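Local coordinates for protein Bm4233, isoform b (Brugia malayi, PDB 6ANY) that probably binds and transports sterols or other lipids as a secreted venom allergen-like protein of the CAP superfamily, at residues N21-L26 with A103-W108; K44-L49 with L176-G181; W108-K113 with V132-Q137; T143-C148 with H165-G170. All coordinates share one frame; numbering follows the deposited sequence.

Contact 1: N21-L26 with A103-W108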
loop_
_atom_site.group_PDB
_atom_site.type_symbol
_atom_site.label_atom_id
_atom_site.label_comp_id
_atom_site.label_asym_id
_atom_site.label_seq_id
_atom_site.Cartn_x
_atom_site.Cartn_y
_atom_site.Cartn_z
ATOM N N ASN A 21 -1.878 4.048 -6.211
ATOM C CA ASN A 21 -2.458 3.620 -7.471
ATOM C C ASN A 21 -1.529 3.985 -8.604
ATOM O O ASN A 21 -1.414 3.247 -9.579
ATOM C CB ASN A 21 -3.812 4.229 -7.736
ATOM C CG ASN A 21 -4.913 3.553 -7.022
ATOM O OD1 ASN A 21 -4.844 2.328 -6.732
ATOM N ND2 ASN A 21 -5.926 4.331 -6.661
ATOM N N LYS A 22 -0.890 5.134 -8.521
ATOM C CA LYS A 22 0.178 5.466 -9.484
ATOM C C LYS A 22 1.316 4.426 -9.495
ATOM O O LYS A 22 1.751 3.964 -10.571
ATOM C CB LYS A 22 0.768 6.835 -9.203
ATOM C CG LYS A 22 1.980 7.165 -10.064
ATOM C CD LYS A 22 2.312 8.651 -9.899
ATOM C CE LYS A 22 3.563 9.110 -10.654
ATOM N NZ LYS A 22 3.518 10.564 -10.986
ATOM N N PHE A 23 1.778 4.056 -8.298
ATOM C CA PHE A 23 2.754 2.994 -8.180
ATOM C C PHE A 23 2.296 1.732 -8.871
ATOM O O PHE A 23 3.062 1.122 -9.600
ATOM C CB PHE A 23 3.099 2.693 -6.714
ATOM C CG PHE A 23 4.001 3.721 -6.057
ATOM C CD1 PHE A 23 4.929 4.441 -6.786
ATOM C CD2 PHE A 23 3.944 3.922 -4.702
ATOM C CE1 PHE A 23 5.768 5.372 -6.167
ATOM C CE2 PHE A 23 4.770 4.840 -4.059
ATOM C CZ PHE A 23 5.701 5.552 -4.782
ATOM N N ARG A 24 1.061 1.339 -8.598
ATOM C CA ARG A 24 0.517 0.119 -9.136
ATOM C C ARG A 24 0.460 0.148 -10.626
ATOM O O ARG A 24 0.859 -0.807 -11.274
ATOM C CB ARG A 24 -0.854 -0.140 -8.539
ATOM C CG ARG A 24 -0.737 -0.794 -7.173
ATOM C CD ARG A 24 -1.959 -0.545 -6.326
ATOM N NE ARG A 24 -3.027 -1.518 -6.541
ATOM C CZ ARG A 24 -3.139 -2.706 -5.949
ATOM N NH1 ARG A 24 -2.273 -3.091 -5.013
ATOM N NH2 ARG A 24 -4.211 -3.471 -6.216
ATOM N N SER A 25 -0.009 1.259 -11.187
ATOM C CA SER A 25 -0.070 1.430 -12.640
ATOM C C SER A 25 1.312 1.417 -13.288
ATOM O O SER A 25 1.553 0.695 -14.287
ATOM C CB SER A 25 -0.838 2.709 -12.965
ATOM O OG SER A 25 -0.760 2.963 -14.324
ATOM N N LEU A 26 2.250 2.174 -12.733
ATOM C CA LEU A 26 3.649 2.148 -13.234
ATOM C C LEU A 26 4.195 0.752 -13.203
ATOM O O LEU A 26 4.820 0.319 -14.152
ATOM C CB LEU A 26 4.562 3.055 -12.430
ATOM C CG LEU A 26 4.361 4.559 -12.645
ATOM C CD1 LEU A 26 5.247 5.313 -11.699
ATOM C CD2 LEU A 26 4.691 5.048 -14.055
ATOM N N ALA A 103 5.434 7.562 3.827
ATOM C CA ALA A 103 5.381 6.170 4.183
ATOM C C ALA A 103 5.270 5.228 2.978
ATOM O O ALA A 103 5.828 4.150 2.997
ATOM C CB ALA A 103 4.221 5.907 5.118
ATOM N N GLY A 104 4.572 5.641 1.944
ATOM C CA GLY A 104 4.324 4.786 0.769
ATOM C C GLY A 104 5.611 4.698 0.027
ATOM O O GLY A 104 5.992 3.642 -0.442
ATOM N N LYS A 105 6.342 5.786 -0.032
ATOM C CA LYS A 105 7.669 5.791 -0.722
ATOM C C LYS A 105 8.652 4.865 0.010
ATOM O O LYS A 105 9.409 4.110 -0.603
ATOM C CB LYS A 105 8.251 7.193 -0.753
ATOM C CG LYS A 105 7.833 8.001 -1.949
ATOM C CD LYS A 105 7.983 9.496 -1.727
ATOM C CE LYS A 105 9.437 9.854 -1.610
ATOM N NZ LYS A 105 9.511 11.251 -1.082
ATOM N N SER A 106 8.595 4.880 1.309
ATOM C CA SER A 106 9.463 4.052 2.116
ATOM C C SER A 106 9.158 2.569 1.948
ATOM O O SER A 106 9.998 1.800 1.593
ATOM C CB SER A 106 9.359 4.428 3.573
ATOM O OG SER A 106 10.103 3.525 4.318
ATOM N N TRP A 107 7.924 2.204 2.111
ATOM C CA TRP A 107 7.482 0.792 1.865
ATOM C C TRP A 107 7.770 0.327 0.444
ATOM O O TRP A 107 8.303 -0.788 0.202
ATOM C CB TRP A 107 5.987 0.639 2.176
ATOM C CG TRP A 107 5.646 1.008 3.609
ATOM C CD1 TRP A 107 6.459 0.910 4.668
ATOM C CD2 TRP A 107 4.413 1.578 4.096
ATOM N NE1 TRP A 107 5.809 1.320 5.841
ATOM C CE2 TRP A 107 4.550 1.748 5.502
ATOM C CE3 TRP A 107 3.224 1.961 3.497
ATOM C CZ2 TRP A 107 3.539 2.288 6.293
ATOM C CZ3 TRP A 107 2.226 2.492 4.277
ATOM C CH2 TRP A 107 2.415 2.678 5.669
ATOM N N TRP A 108 7.421 1.190 -0.490
ATOM C CA TRP A 108 7.569 0.876 -1.905
ATOM C C TRP A 108 9.027 0.740 -2.294
ATOM O O TRP A 108 9.358 -0.088 -3.190
ATOM C CB TRP A 108 6.868 1.920 -2.778
ATOM C CG TRP A 108 6.715 1.441 -4.185
ATOM C CD1 TRP A 108 7.642 1.581 -5.213
ATOM C CD2 TRP A 108 5.611 0.693 -4.734
ATOM N NE1 TRP A 108 7.144 0.978 -6.348
ATOM C CE2 TRP A 108 5.910 0.436 -6.085
ATOM C CE3 TRP A 108 4.414 0.206 -4.215
ATOM C CZ2 TRP A 108 5.031 -0.213 -6.922
ATOM C CZ3 TRP A 108 3.551 -0.449 -5.060
ATOM C CH2 TRP A 108 3.880 -0.684 -6.373
#

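Contact 2: K44-L49 with L176-G181. With NAG (2-acetamido-2-deoxy-beta-D-glucopyranose), chain C.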
loop_
_atom_site.group_PDB
_atom_site.type_symbol
_atom_site.label_atom_id
_atom_site.label_comp_id
_atom_site.label_asym_id
_atom_site.label_seq_id
_atom_site.Cartn_x
_atom_site.Cartn_y
_atom_site.Cartn_z
ATOM N N LYS A 44 -1.857 -7.656 -15.258
ATOM C CA LYS A 44 -3.283 -7.498 -15.553
ATOM C C LYS A 44 -4.051 -7.749 -14.299
ATOM O O LYS A 44 -3.507 -8.270 -13.282
ATOM C CB LYS A 44 -3.748 -8.421 -16.671
ATOM C CG LYS A 44 -3.825 -9.891 -16.268
ATOM C CD LYS A 44 -4.217 -10.749 -17.442
ATOM C CE LYS A 44 -4.963 -11.968 -16.966
ATOM N NZ LYS A 44 -4.840 -13.043 -18.019
ATOM N N ASN A 45 -5.296 -7.332 -14.321
ATOM C CA ASN A 45 -6.184 -7.424 -13.156
ATOM C C ASN A 45 -5.626 -6.803 -11.833
ATOM O O ASN A 45 -5.927 -7.271 -10.750
ATOM C CB ASN A 45 -6.642 -8.856 -12.934
ATOM C CG ASN A 45 -7.611 -9.326 -13.997
ATOM O OD1 ASN A 45 -8.433 -8.579 -14.464
ATOM N ND2 ASN A 45 -7.487 -10.574 -14.378
ATOM N N MET A 46 -4.825 -5.751 -11.931
ATOM C CA MET A 46 -4.328 -5.066 -10.725
ATOM C C MET A 46 -5.454 -4.107 -10.336
ATOM O O MET A 46 -5.781 -3.204 -11.083
ATOM C CB MET A 46 -3.025 -4.343 -11.025
ATOM C CG MET A 46 -2.536 -3.359 -9.973
ATOM S SD MET A 46 -1.724 -4.270 -8.644
ATOM C CE MET A 46 -0.167 -4.584 -9.343
ATOM N N LEU A 47 -6.056 -4.335 -9.166
ATOM C CA LEU A 47 -7.207 -3.534 -8.723
ATOM C C LEU A 47 -6.847 -2.097 -8.339
ATOM O O LEU A 47 -5.773 -1.839 -7.757
ATOM C CB LEU A 47 -7.939 -4.228 -7.559
ATOM C CG LEU A 47 -8.516 -5.605 -7.912
ATOM C CD1 LEU A 47 -9.146 -6.302 -6.719
ATOM C CD2 LEU A 47 -9.493 -5.521 -9.118
ATOM N N LEU A 48 -7.759 -1.176 -8.644
ATOM C CA LEU A 48 -7.604 0.200 -8.277
ATOM C C LEU A 48 -8.007 0.381 -6.779
ATOM O O LEU A 48 -9.131 0.106 -6.364
ATOM C CB LEU A 48 -8.439 1.076 -9.172
ATOM C CG LEU A 48 -8.146 2.584 -9.151
ATOM C CD1 LEU A 48 -8.411 3.252 -10.491
ATOM C CD2 LEU A 48 -9.038 3.291 -8.172
ATOM N N LEU A 49 -7.061 0.816 -5.973
ATOM C CA LEU A 49 -7.325 0.992 -4.527
ATOM C C LEU A 49 -8.368 2.058 -4.236
ATOM O O LEU A 49 -8.382 3.092 -4.847
ATOM C CB LEU A 49 -6.048 1.281 -3.739
ATOM C CG LEU A 49 -4.914 0.298 -3.873
ATOM C CD1 LEU A 49 -3.721 0.767 -3.024
ATOM C CD2 LEU A 49 -5.342 -1.099 -3.451
ATOM N N LEU A 176 0.640 -15.486 -6.416
ATOM C CA LEU A 176 1.327 -14.428 -7.170
ATOM C C LEU A 176 1.004 -13.075 -6.548
ATOM O O LEU A 176 -0.124 -12.859 -6.124
ATOM C CB LEU A 176 0.881 -14.411 -8.647
ATOM C CG LEU A 176 1.053 -15.738 -9.424
ATOM C CD1 LEU A 176 0.522 -15.531 -10.842
ATOM C CD2 LEU A 176 2.497 -16.268 -9.434
ATOM N N ILE A 177 1.929 -12.153 -6.621
ATOM C CA ILE A 177 1.734 -10.802 -6.102
ATOM C C ILE A 177 0.669 -10.085 -6.959
ATOM O O ILE A 177 -0.286 -9.470 -6.446
ATOM C CB ILE A 177 3.057 -10.032 -6.123
ATOM C CG1 ILE A 177 4.062 -10.741 -5.180
ATOM C CG2 ILE A 177 2.829 -8.548 -5.726
ATOM C CD1 ILE A 177 5.487 -10.466 -5.525
ATOM N N TYR A 178 0.841 -10.214 -8.270
ATOM C CA TYR A 178 -0.161 -9.799 -9.229
ATOM C C TYR A 178 -0.103 -10.678 -10.475
ATOM O O TYR A 178 0.869 -11.330 -10.696
ATOM C CB TYR A 178 -0.003 -8.315 -9.601
ATOM C CG TYR A 178 1.313 -7.903 -10.230
ATOM C CD1 TYR A 178 2.382 -7.524 -9.436
ATOM C CD2 TYR A 178 1.463 -7.817 -11.625
ATOM C CE1 TYR A 178 3.582 -7.128 -9.977
ATOM C CE2 TYR A 178 2.685 -7.433 -12.208
ATOM C CZ TYR A 178 3.763 -7.097 -11.377
ATOM O OH TYR A 178 4.993 -6.692 -11.907
ATOM N N GLU A 179 -1.173 -10.714 -11.255
ATOM C CA GLU A 179 -1.250 -11.600 -12.451
ATOM C C GLU A 179 -0.421 -11.015 -13.605
ATOM O O GLU A 179 -0.490 -9.824 -13.876
ATOM C CB GLU A 179 -2.683 -11.826 -12.950
ATOM C CG GLU A 179 -3.622 -12.384 -11.931
ATOM C CD GLU A 179 -5.064 -12.454 -12.463
ATOM O OE1 GLU A 179 -5.194 -12.531 -13.744
ATOM O OE2 GLU A 179 -6.010 -12.423 -11.585
ATOM N N LEU A 180 0.354 -11.875 -14.261
ATOM C CA LEU A 180 1.100 -11.528 -15.474
ATOM C C LEU A 180 0.179 -11.351 -16.664
ATOM O O LEU A 180 -0.638 -12.206 -16.961
ATOM C CB LEU A 180 2.116 -12.586 -15.817
ATOM C CG LEU A 180 3.209 -12.826 -14.738
ATOM C CD1 LEU A 180 4.196 -13.829 -15.253
ATOM C CD2 LEU A 180 3.952 -11.549 -14.440
ATOM N N GLY A 181 0.248 -10.184 -17.284
ATOM C CA GLY A 181 -0.597 -9.895 -18.425
ATOM C C GLY A 181 -0.419 -8.480 -18.876
ATOM O O GLY A 181 0.556 -7.796 -18.546
HETATM C C1 NAG C . 4.707 -20.879 -6.441
HETATM C C2 NAG C . 3.450 -21.474 -7.044
HETATM C C3 NAG C . 3.112 -22.774 -6.314
HETATM C C4 NAG C . 4.340 -23.688 -6.211
HETATM C C5 NAG C . 5.545 -22.909 -5.669
HETATM C C6 NAG C . 6.836 -23.718 -5.620
HETATM C C7 NAG C . 1.782 -20.030 -8.075
HETATM C C8 NAG C . 0.568 -19.186 -7.851
HETATM N N2 NAG C . 2.381 -20.490 -6.981
HETATM O O3 NAG C . 2.068 -23.461 -7.008
HETATM O O4 NAG C . 4.033 -24.805 -5.355
HETATM O O5 NAG C . 5.789 -21.780 -6.495
HETATM O O6 NAG C . 7.011 -24.407 -6.860
HETATM O O7 NAG C . 2.190 -20.278 -9.193
HETATM O O HOH W 1 -3.442 -8.796 -10.517
#

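Contact 3: W108-K113 with V132-Q137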
loop_
_atom_site.group_PDB
_atom_site.type_symbol
_atom_site.label_atom_id
_atom_site.label_comp_id
_atom_site.label_asym_id
_atom_site.label_seq_id
_atom_site.Cartn_x
_atom_site.Cartn_y
_atom_site.Cartn_z
ATOM N N TRP A 108 7.421 1.190 -0.490
ATOM C CA TRP A 108 7.569 0.876 -1.905
ATOM C C TRP A 108 9.027 0.740 -2.294
ATOM O O TRP A 108 9.358 -0.088 -3.190
ATOM C CB TRP A 108 6.868 1.920 -2.778
ATOM C CG TRP A 108 6.715 1.441 -4.185
ATOM C CD1 TRP A 108 7.642 1.581 -5.213
ATOM C CD2 TRP A 108 5.611 0.693 -4.734
ATOM N NE1 TRP A 108 7.144 0.978 -6.348
ATOM C CE2 TRP A 108 5.910 0.436 -6.085
ATOM C CE3 TRP A 108 4.414 0.206 -4.215
ATOM C CZ2 TRP A 108 5.031 -0.213 -6.922
ATOM C CZ3 TRP A 108 3.551 -0.449 -5.060
ATOM C CH2 TRP A 108 3.880 -0.684 -6.373
ATOM N N SER A 109 9.919 1.472 -1.607
ATOM C CA SER A 109 11.336 1.455 -1.943
ATOM C C SER A 109 11.955 0.066 -1.767
ATOM O O SER A 109 13.072 -0.192 -2.242
ATOM C CB SER A 109 12.142 2.457 -1.066
ATOM O OG SER A 109 12.350 1.945 0.284
ATOM N N GLU A 110 11.259 -0.835 -1.073
ATOM C CA GLU A 110 11.676 -2.245 -0.996
ATOM C C GLU A 110 11.857 -2.905 -2.350
ATOM O O GLU A 110 12.702 -3.824 -2.481
ATOM C CB GLU A 110 10.727 -3.078 -0.109
ATOM C CG GLU A 110 10.832 -2.740 1.350
ATOM C CD GLU A 110 9.765 -3.359 2.200
ATOM O OE1 GLU A 110 8.817 -3.967 1.667
ATOM O OE2 GLU A 110 9.867 -3.233 3.442
ATOM N N LEU A 111 11.126 -2.419 -3.377
ATOM C CA LEU A 111 11.206 -3.066 -4.669
ATOM C C LEU A 111 12.596 -2.914 -5.300
ATOM O O LEU A 111 13.244 -3.944 -5.624
ATOM C CB LEU A 111 10.100 -2.595 -5.603
ATOM C CG LEU A 111 10.362 -2.832 -7.117
ATOM C CD1 LEU A 111 10.281 -4.314 -7.463
ATOM C CD2 LEU A 111 9.412 -2.050 -7.969
ATOM N N PRO A 112 13.061 -1.655 -5.496
ATOM C CA PRO A 112 14.371 -1.470 -6.133
ATOM C C PRO A 112 15.527 -1.843 -5.246
ATOM O O PRO A 112 16.526 -2.357 -5.740
ATOM C CB PRO A 112 14.388 0.017 -6.475
ATOM C CG PRO A 112 13.356 0.619 -5.615
ATOM C CD PRO A 112 12.304 -0.383 -5.489
ATOM N N LYS A 113 15.386 -1.676 -3.943
ATOM C CA LYS A 113 16.492 -1.959 -2.977
ATOM C C LYS A 113 16.620 -3.400 -2.497
ATOM O O LYS A 113 17.728 -3.823 -2.303
ATOM C CB LYS A 113 16.396 -1.090 -1.742
ATOM C CG LYS A 113 16.284 0.384 -2.012
ATOM C CD LYS A 113 17.349 0.946 -2.952
ATOM C CE LYS A 113 18.505 1.629 -2.243
ATOM N NZ LYS A 113 19.042 2.805 -3.005
ATOM N N VAL A 132 10.361 -7.636 1.733
ATOM C CA VAL A 132 9.747 -6.883 0.658
ATOM C C VAL A 132 8.244 -6.881 0.869
ATOM O O VAL A 132 7.493 -6.454 -0.026
ATOM C CB VAL A 132 10.091 -7.511 -0.705
ATOM C CG1 VAL A 132 11.581 -7.385 -0.965
ATOM C CG2 VAL A 132 9.638 -8.967 -0.728
ATOM N N LEU A 133 7.814 -7.331 2.058
ATOM C CA LEU A 133 6.416 -7.491 2.366
ATOM C C LEU A 133 5.618 -6.207 2.448
ATOM O O LEU A 133 4.391 -6.256 2.222
ATOM C CB LEU A 133 6.212 -8.332 3.649
ATOM C CG LEU A 133 6.584 -9.837 3.425
ATOM C CD1 LEU A 133 6.371 -10.696 4.692
ATOM C CD2 LEU A 133 5.777 -10.468 2.250
ATOM N N HIS A 134 6.277 -5.067 2.741
ATOM C CA HIS A 134 5.558 -3.804 2.752
ATOM C C HIS A 134 5.186 -3.437 1.298
ATOM O O HIS A 134 4.051 -3.108 0.988
ATOM C CB HIS A 134 6.332 -2.689 3.453
ATOM C CG HIS A 134 6.811 -3.054 4.804
ATOM N ND1 HIS A 134 8.071 -3.558 5.026
ATOM C CD2 HIS A 134 6.170 -3.093 5.997
ATOM C CE1 HIS A 134 8.192 -3.869 6.303
ATOM N NE2 HIS A 134 7.046 -3.611 6.910
ATOM N N PHE A 135 6.164 -3.541 0.424
ATOM C CA PHE A 135 6.013 -3.310 -0.977
ATOM C C PHE A 135 4.979 -4.304 -1.577
ATOM O O PHE A 135 4.120 -3.906 -2.312
ATOM C CB PHE A 135 7.358 -3.478 -1.693
ATOM C CG PHE A 135 7.209 -3.822 -3.140
ATOM C CD1 PHE A 135 6.732 -2.904 -4.029
ATOM C CD2 PHE A 135 7.555 -5.078 -3.602
ATOM C CE1 PHE A 135 6.588 -3.215 -5.386
ATOM C CE2 PHE A 135 7.366 -5.428 -4.917
ATOM C CZ PHE A 135 6.861 -4.510 -5.805
ATOM N N THR A 136 5.063 -5.585 -1.233
ATOM C CA THR A 136 4.204 -6.588 -1.844
ATOM C C THR A 136 2.742 -6.349 -1.505
ATOM O O THR A 136 1.900 -6.429 -2.396
ATOM C CB THR A 136 4.671 -8.003 -1.567
ATOM O OG1 THR A 136 4.803 -8.241 -0.166
ATOM C CG2 THR A 136 6.015 -8.329 -2.321
ATOM N N GLN A 137 2.462 -5.873 -0.286
ATOM C CA GLN A 137 1.109 -5.511 0.104
ATOM C C GLN A 137 0.638 -4.315 -0.704
ATOM O O GLN A 137 -0.501 -4.280 -1.129
ATOM C CB GLN A 137 1.051 -5.258 1.594
ATOM C CG GLN A 137 -0.257 -4.785 2.142
ATOM C CD GLN A 137 -1.364 -5.785 1.940
ATOM O OE1 GLN A 137 -1.621 -6.636 2.825
ATOM N NE2 GLN A 137 -2.073 -5.662 0.822
#

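Contact 4: T143-C148 with H165-G170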
loop_
_atom_site.group_PDB
_atom_site.type_symbol
_atom_site.label_atom_id
_atom_site.label_comp_id
_atom_site.label_asym_id
_atom_site.label_seq_id
_atom_site.Cartn_x
_atom_site.Cartn_y
_atom_site.Cartn_z
ATOM N N THR A 143 -5.729 -6.871 -3.540
ATOM C CA THR A 143 -6.113 -5.874 -2.538
ATOM C C THR A 143 -6.810 -4.733 -3.273
ATOM O O THR A 143 -6.340 -4.345 -4.334
ATOM C CB THR A 143 -4.858 -5.342 -1.799
ATOM O OG1 THR A 143 -4.229 -6.431 -1.090
ATOM C CG2 THR A 143 -5.228 -4.244 -0.839
ATOM N N HIS A 144 -7.916 -4.228 -2.731
ATOM C CA HIS A 144 -8.621 -3.096 -3.330
ATOM C C HIS A 144 -9.089 -2.040 -2.367
ATOM O O HIS A 144 -9.659 -1.052 -2.801
ATOM C CB HIS A 144 -9.804 -3.541 -4.235
ATOM C CG HIS A 144 -10.932 -4.215 -3.533
ATOM N ND1 HIS A 144 -10.926 -5.569 -3.220
ATOM C CD2 HIS A 144 -12.172 -3.758 -3.222
ATOM C CE1 HIS A 144 -12.104 -5.892 -2.705
ATOM N NE2 HIS A 144 -12.873 -4.815 -2.698
ATOM N N LYS A 145 -8.779 -2.201 -1.087
ATOM C CA LYS A 145 -9.204 -1.266 -0.041
ATOM C C LYS A 145 -8.028 -0.828 0.800
ATOM O O LYS A 145 -7.196 -1.633 1.173
ATOM C CB LYS A 145 -10.249 -1.914 0.880
ATOM C CG LYS A 145 -11.487 -2.347 0.111
ATOM C CD LYS A 145 -12.649 -2.758 0.989
ATOM C CE LYS A 145 -12.654 -4.268 1.238
ATOM N NZ LYS A 145 -13.925 -4.727 1.937
ATOM N N ILE A 146 -7.967 0.440 1.131
ATOM C CA ILE A 146 -6.842 0.963 1.926
ATOM C C ILE A 146 -7.390 1.997 2.886
ATOM O O ILE A 146 -8.264 2.742 2.533
ATOM C CB ILE A 146 -5.722 1.535 1.056
ATOM C CG1 ILE A 146 -4.546 1.932 1.954
ATOM C CG2 ILE A 146 -6.201 2.726 0.209
ATOM C CD1 ILE A 146 -3.303 2.328 1.183
ATOM N N GLY A 147 -6.849 2.020 4.086
ATOM C CA GLY A 147 -7.171 3.039 5.036
ATOM C C GLY A 147 -5.995 3.193 5.971
ATOM O O GLY A 147 -5.332 2.204 6.338
ATOM N N CYS A 148 -5.747 4.438 6.352
ATOM C CA CYS A 148 -4.523 4.775 7.076
ATOM C C CYS A 148 -4.775 5.735 8.204
ATOM O O CYS A 148 -5.741 6.514 8.203
ATOM C CB CYS A 148 -3.454 5.388 6.183
ATOM S SG CYS A 148 -3.043 4.464 4.675
ATOM N N HIS A 165 -3.804 0.069 6.700
ATOM C CA HIS A 165 -4.507 -1.221 6.605
ATOM C C HIS A 165 -5.067 -1.497 5.219
ATOM O O HIS A 165 -5.596 -0.607 4.551
ATOM C CB HIS A 165 -5.637 -1.278 7.610
ATOM C CG HIS A 165 -5.164 -1.478 9.012
ATOM N ND1 HIS A 165 -6.009 -1.466 10.095
ATOM C CD2 HIS A 165 -3.932 -1.733 9.501
ATOM C CE1 HIS A 165 -5.327 -1.719 11.189
ATOM N NE2 HIS A 165 -4.066 -1.907 10.853
ATOM N N TYR A 166 -4.960 -2.752 4.800
ATOM C CA TYR A 166 -5.306 -3.155 3.421
ATOM C C TYR A 166 -6.239 -4.317 3.444
ATOM O O TYR A 166 -6.067 -5.226 4.249
ATOM C CB TYR A 166 -4.061 -3.562 2.645
ATOM C CG TYR A 166 -2.905 -2.552 2.702
ATOM C CD1 TYR A 166 -2.142 -2.407 3.836
ATOM C CD2 TYR A 166 -2.607 -1.753 1.610
ATOM C CE1 TYR A 166 -1.100 -1.488 3.883
ATOM C CE2 TYR A 166 -1.617 -0.842 1.651
ATOM C CZ TYR A 166 -0.850 -0.706 2.779
ATOM O OH TYR A 166 0.156 0.227 2.692
ATOM N N SER A 167 -7.224 -4.318 2.552
ATOM C CA SER A 167 -8.171 -5.426 2.463
ATOM C C SER A 167 -8.617 -5.661 1.024
ATOM O O SER A 167 -8.945 -4.716 0.307
ATOM C CB SER A 167 -9.386 -5.164 3.355
ATOM O OG SER A 167 -10.352 -6.191 3.216
ATOM N N PRO A 168 -8.628 -6.923 0.601
ATOM C CA PRO A 168 -8.236 -8.039 1.460
ATOM C C PRO A 168 -6.730 -8.053 1.662
ATOM O O PRO A 168 -5.985 -7.446 0.893
ATOM C CB PRO A 168 -8.670 -9.265 0.655
ATOM C CG PRO A 168 -8.605 -8.816 -0.764
ATOM C CD PRO A 168 -9.005 -7.368 -0.752
ATOM N N ALA A 169 -6.299 -8.749 2.703
ATOM C CA ALA A 169 -4.911 -8.841 3.046
ATOM C C ALA A 169 -4.126 -9.522 1.971
ATOM O O ALA A 169 -4.575 -10.432 1.398
ATOM C CB ALA A 169 -4.709 -9.503 4.376
ATOM N N GLY A 170 -2.975 -8.964 1.683
ATOM C CA GLY A 170 -2.058 -9.436 0.694
ATOM C C GLY A 170 -1.078 -10.429 1.331
ATOM O O GLY A 170 -1.251 -10.867 2.462
#

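Contact 1: N21-L26 with A103-W108
Two helices on one side of the alpha-beta-alpha sandwich of the CAP domain, 10-28 and 99-108, meet through a stack of Phe23 on Trp108. The axes stay 11.9 Å apart at their closest and run at 33° to each other, a gap that these two large side chains bridge. They slide past each other in opposite directions. The Phe23 ring lies face to face with the five-membered ring of Trp108, the centroids 4.0 Å apart and the planes 18° from parallel. Trp108 CG stands anti to its backbone N (chi1 -166°), and the indole it carries lies over Phe23. The backbone of Gly104 runs near the phenyl ring, with Gly104 O 4.0 Å from Phe23 CE2. The aliphatic part of Lys105 borders the ring edge, while its ammonium turns to a salt bridge with Glu102. Beside the stack, on the same face of the indole, Phe23 CB makes a CH-pi contact 3.4 Å from the centroid of the Trp108 six-membered ring.

Contact 2: K44-L49 with L176-G181
Lys44 and Glu179 meet in a short, weakly bonded antiparallel pairing of strands 43-44 and 179-180 in the CAP fold. Its direct backbone bond runs from Lys44 N to Glu179 O at 2.9 Å. A water adds an indirect link: it accepts from Glu179 N at 3.1 Å and donates to Lys44 O, with a weaker bond to Asn45 O. Among side chains, Asn45 ND2 donates to Glu179 OE1 at 3.1 Å, the carboxylate oxygen lying close to the amide plane but being approached from above its own plane. The two flat groups are turned 72° apart. Charge contributes only loosely, since Lys44 NZ stays 4.3 Å from Glu179 OE1, beyond a salt bridge; Lys44 CB, CG and CD lie against Gly181 CA. The apolar part is deeper. Met46, its chain bent at chi2 and chi3 (80° and 79°), sets CE 3.7 Å from Tyr178 CG, while Tyr178 OH bonds to Pro41 O. Farther out, Leu176 CG touches NAG C8 of a protein-linked glycan at 3.8 Å.

Contact 3: W108-K113 with V132-Q137
Glu110 grips the start of helix 133-138, its carboxylate carrying the polar part of the contact. Its OE1 takes a nearly straight bond from Phe135 N at 3.0 Å, arriving from above the carboxylate plane, and a weak, bent one from His134 N. OE2 accepts from His134 ND1 at the imidazole edge; the modelled 2.4 Å between Glu110 OE2 and His134 ND1 is very short, and its exact value is doubtful. Ring and carboxylate planes stand 53° apart. The pair is consistent with two of the four His and Glu residues that line the cavity of CAP proteins.

The apolar part centres on Phe135. With CG anti to the backbone N (chi1 156°), the Phe135 ring has Leu111 CB over its centre, 3.6 Å from the centroid. The same ring points its edge at the six-membered ring of Trp108 in a T-shaped pair, planes at 84°. Helix 133-138 is thus fastened to helix 110-114 and the end of helix 99-108, while His134 O reaches Asn82 of strand 80-87.

Contact 4: T143-C148 with H165-G170
Ile146 and Tyr166 lie side by side on one face of an antiparallel pair of strands in the central CAP sheet. Ile146 CG1 is anti to its backbone N (chi1 -175°), and CD1 beyond it comes 3.6 Å from Tyr166 CE2. Thr143 CG2 approaches the same tyrosine near the plane of its ring, touching CB. The opposite face carries Lys145 and Ser167: the lysine chain bends at chi3 and brings CE to 3.6 Å from Ser167 OG. Where strand 145-153 begins, a classic beta bulge sets His144 and Lys145 both against Ser167, whose O receives a bond from His144 N at 3.2 Å and a weak one from Lys145 N. His144 CG stands between its backbone N and carbonyl carbon (chi1 66°), its ring crossing Pro168 at about a right angle; its buried ND1 has no polar partner in the model. Past the cis peptide before Pro168, Thr143 OG1 donates to Pro168 O at 2.8 Å almost in line with the carbonyl, and is itself bonded to Gln137 NE2. Beyond the bulge the pairing is regular: Ser167 N bonds to Lys145 O, and Gly147 and His165 exchange two backbone bonds. Ser58 and Glu81 hold both nitrogens of His165. Helix 10-28 packs on the Ile146 face, joined there by helix 133-138 on Tyr166, and helix 53-63 covers the face of Lys145, His165 and Ser167.

In the fold
Contacts 1 and 3 are the buried aromatic part of the helical layer and share Trp108, whose indole is sandwiched between Phe23 on one face and Phe135 on the other. Contact 1 has no polar bond across its segments, whereas contact 3 adds a carboxylate clasp. Contact 4 belongs to the sheet beneath and rests mainly on backbone bonds; Gln137 ties it to contact 3 through Thr143 and Gly170. Contact 2 lies farthest from the chain's centre, is partly solvent-exposed and uses a water and polar side chains beside a glycan. Arg24 and Asn21 connect contact 1 to contact 2 by bonding to Leu47 O and Leu49 N.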